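Long-range contact in phosphatidylglycerophosphatase B (PDB 6FMX), which removes the terminal phosphate from phosphatidylglycerophosphate to give phosphatidylglycerol and also acts on undecaprenyl pyrophosphate in the cell membrane: residues S133-S138 with V192-G197. Residues are numbered along the deposited sequence; the frame is centred on the assembly and turned at random.
Sequences SFSFPS and VTDVLG. With WO4 (tungstate(VI)ion), chain G.
Asp-194, in the first turn of helix 192-215, meets the loop before helix 139-158 with both carboxylate oxygens. Ser-135 reaches in from the OD2 side, its OG giving a very short hydrogen bond of 2.5 Å to Asp-194 OD2, which also accepts the backbone N-H of Phe-191. Asp-194 OD1 lies in the plane of the Phe-136 ring at its edge, 3.3 Å from Phe-136 CD2, with ring and carboxylate planes 65° apart; there the slightly positive C-H rim suits an anion that is also salt-bridged to Arg-120. CG anti to the backbone N (chi1 -175°) carries the ring obliquely across the helix, bringing Phe-136 CE2 to 3.3 Å from Thr-193 O. The ring passes Gly-197, where a CB would clash, hence glycine. After the cis peptide at Pro-137, Ser-138 N donates a 2.9 Å bond to Asp-194 O. Ser-138, N-cap of helix 139-158, donates a 2.8 Å hydrogen bond from OG to tungstate O4. Replacing Asp-194 by an alanine is likely to leave Ser-135 OG and the Phe-191 N-H without their acceptor and take the salt-bridge partner from Arg-120. The carboxylate, thought to stabilise His-190, the probable nucleophile, thus ties phosphatase motif III to the loop leading into motif II, whose Ser-138 contacts the tungstate.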
ATOM      1  N   SER A 133     -15.516   5.920   4.268  1.00 45.91           N
ATOM      2  CA  SER A 133     -15.595   4.470   4.162  1.00 39.82           C
ATOM      3  C   SER A 133     -15.165   3.840   5.480  1.00 37.05           C
ATOM      4  O   SER A 133     -14.706   4.520   6.401  1.00 32.95           O
ATOM      5  CB  SER A 133     -14.730   3.949   3.013  1.00 35.36           C
ATOM      6  OG  SER A 133     -13.360   4.034   3.353  1.00 38.87           O
ATOM      7  N   PHE A 134     -15.311   2.518   5.546  1.00 36.43           N
ATOM      8  CA  PHE A 134     -14.897   1.775   6.724  1.00 31.83           C
ATOM      9  C   PHE A 134     -13.373   1.730   6.811  1.00 30.19           C
ATOM     10  O   PHE A 134     -12.655   2.114   5.884  1.00 32.11           O
ATOM     11  CB  PHE A 134     -15.507   0.373   6.711  1.00 30.08           C
ATOM     12  CG  PHE A 134     -16.982   0.371   6.997  1.00 30.90           C
ATOM     13  CD1 PHE A 134     -17.456   0.838   8.204  1.00 32.91           C
ATOM     14  CD2 PHE A 134     -17.892  -0.060   6.047  1.00 34.86           C
ATOM     15  CE1 PHE A 134     -18.820   0.864   8.473  1.00 41.45           C
ATOM     16  CE2 PHE A 134     -19.251  -0.044   6.308  1.00 38.98           C
ATOM     17  CZ  PHE A 134     -19.716   0.422   7.520  1.00 40.53           C
ATOM     18  N   SER A 135     -12.882   1.256   7.958  1.00 30.44           N
ATOM     19  CA  SER A 135     -11.491   1.480   8.342  1.00 30.40           C
ATOM     20  C   SER A 135     -10.543   0.365   7.904  1.00 26.62           C
ATOM     21  O   SER A 135      -9.370   0.635   7.633  1.00 26.26           O
ATOM     22  CB  SER A 135     -11.398   1.651   9.860  1.00 26.22           C
ATOM     23  OG  SER A 135     -10.257   2.396  10.210  1.00 29.24           O
ATOM     24  N   PHE A 136     -11.007  -0.884   7.833  1.00 27.94           N
ATOM     25  CA  PHE A 136     -10.117  -2.036   7.680  1.00 24.54           C
ATOM     26  C   PHE A 136     -10.409  -2.794   6.384  1.00 24.83           C
ATOM     27  O   PHE A 136     -11.558  -3.199   6.161  1.00 23.43           O
ATOM     28  CB  PHE A 136     -10.268  -3.002   8.886  1.00 26.65           C
ATOM     29  CG  PHE A 136      -9.301  -4.173   8.866  1.00 25.21           C
ATOM     30  CD1 PHE A 136      -9.623  -5.344   8.199  1.00 25.77           C
ATOM     31  CD2 PHE A 136      -8.082  -4.102   9.526  1.00 24.41           C
ATOM     32  CE1 PHE A 136      -8.738  -6.420   8.174  1.00 25.25           C
ATOM     33  CE2 PHE A 136      -7.192  -5.183   9.516  1.00 22.90           C
ATOM     34  CZ  PHE A 136      -7.525  -6.337   8.840  1.00 22.74           C
ATOM     35  N   PRO A 137      -9.401  -3.049   5.533  1.00 24.77           N
ATOM     36  CA  PRO A 137      -7.996  -2.624   5.636  1.00 24.70           C
ATOM     37  C   PRO A 137      -7.777  -1.234   5.038  1.00 24.52           C
ATOM     38  O   PRO A 137      -8.622  -0.793   4.257  1.00 25.46           O
ATOM     39  CB  PRO A 137      -7.241  -3.686   4.827  1.00 25.78           C
ATOM     40  CG  PRO A 137      -8.248  -4.197   3.835  1.00 28.31           C
ATOM     41  CD  PRO A 137      -9.620  -4.007   4.434  1.00 26.92           C
ATOM     42  N   SER A 138      -6.668  -0.567   5.381  1.00 23.21           N
ATOM     43  CA  SER A 138      -6.421   0.788   4.895  1.00 23.91           C
ATOM     44  C   SER A 138      -6.120   0.782   3.404  1.00 26.15           C
ATOM     45  O   SER A 138      -5.194   0.106   2.952  1.00 26.29           O
ATOM     46  CB  SER A 138      -5.257   1.427   5.659  1.00 24.56           C
ATOM     47  OG  SER A 138      -4.750   2.550   4.949  1.00 24.25           O
ATOM     48  N   VAL A 192      -3.405   1.347  13.410  1.00 21.51           N
ATOM     49  CA  VAL A 192      -2.207   0.634  12.981  1.00 23.39           C
ATOM     50  C   VAL A 192      -2.580  -0.696  12.330  1.00 23.33           C
ATOM     51  O   VAL A 192      -2.023  -1.073  11.293  1.00 24.21           O
ATOM     52  CB  VAL A 192      -1.249   0.441  14.173  1.00 24.28           C
ATOM     53  CG1 VAL A 192      -0.312  -0.753  13.944  1.00 32.91           C
ATOM     54  CG2 VAL A 192      -0.448   1.700  14.392  1.00 29.88           C
ATOM     55  N   THR A 193      -3.539  -1.419  12.912  1.00 22.10           N
ATOM     56  CA  THR A 193      -3.882  -2.717  12.338  1.00 23.69           C
ATOM     57  C   THR A 193      -4.537  -2.585  10.969  1.00 25.12           C
ATOM     58  O   THR A 193      -4.376  -3.480  10.127  1.00 24.67           O
ATOM     59  CB  THR A 193      -4.790  -3.504  13.285  1.00 27.35           C
ATOM     60  OG1 THR A 193      -5.882  -2.675  13.700  1.00 27.30           O
ATOM     61  CG2 THR A 193      -4.001  -3.973  14.498  1.00 25.94           C
ATOM     62  N   ASP A 194      -5.295  -1.506  10.726  1.00 23.33           N
ATOM     63  CA  ASP A 194      -5.769  -1.246   9.368  1.00 24.11           C
ATOM     64  C   ASP A 194      -4.599  -1.127   8.404  1.00 23.67           C
ATOM     65  O   ASP A 194      -4.670  -1.598   7.261  1.00 23.39           O
ATOM     66  CB  ASP A 194      -6.593   0.043   9.284  1.00 24.27           C
ATOM     67  CG  ASP A 194      -7.762   0.076  10.231  1.00 26.91           C
ATOM     68  OD1 ASP A 194      -8.342  -0.993  10.524  1.00 27.56           O
ATOM     69  OD2 ASP A 194      -8.118   1.205  10.640  1.00 28.65           O
ATOM     70  N   VAL A 195      -3.531  -0.459   8.844  1.00 22.83           N
ATOM     71  CA  VAL A 195      -2.368  -0.235   7.991  1.00 22.75           C
ATOM     72  C   VAL A 195      -1.641  -1.548   7.728  1.00 24.17           C
ATOM     73  O   VAL A 195      -1.291  -1.867   6.583  1.00 24.48           O
ATOM     74  CB  VAL A 195      -1.440   0.810   8.633  1.00 23.24           C
ATOM     75  CG1 VAL A 195      -0.087   0.835   7.925  1.00 25.23           C
ATOM     76  CG2 VAL A 195      -2.106   2.190   8.592  1.00 25.56           C
ATOM     77  N   LEU A 196      -1.382  -2.319   8.790  1.00 22.91           N
ATOM     78  CA  LEU A 196      -0.712  -3.605   8.625  1.00 25.29           C
ATOM     79  C   LEU A 196      -1.537  -4.548   7.756  1.00 25.84           C
ATOM     80  O   LEU A 196      -0.982  -5.279   6.928  1.00 24.93           O
ATOM     81  CB  LEU A 196      -0.428  -4.238   9.991  1.00 26.91           C
ATOM     82  CG  LEU A 196       0.506  -3.528  10.971  1.00 28.28           C
ATOM     83  CD1 LEU A 196       0.559  -4.278  12.288  1.00 29.05           C
ATOM     84  CD2 LEU A 196       1.889  -3.396  10.398  1.00 33.54           C
ATOM     85  N   GLY A 197      -2.862  -4.546   7.928  1.00 24.31           N
ATOM     86  CA  GLY A 197      -3.712  -5.360   7.072  1.00 25.84           C
ATOM     87  C   GLY A 197      -3.597  -4.983   5.609  1.00 24.95           C
ATOM     88  O   GLY A 197      -3.515  -5.853   4.738  1.00 25.02           O
TER
HETATM   89  W   WO4 G 306      -8.197   4.817   3.418  0.60 32.04           W
HETATM   90  O1  WO4 G 306      -8.897   6.258   4.678  0.60 23.62           O
HETATM   91  O2  WO4 G 306      -9.139   3.047   3.732  0.60 25.41           O
HETATM   92  O3  WO4 G 306      -8.656   5.341   1.504  0.60 29.60           O
HETATM   93  O4  WO4 G 306      -6.239   4.584   3.790  0.60 26.57           O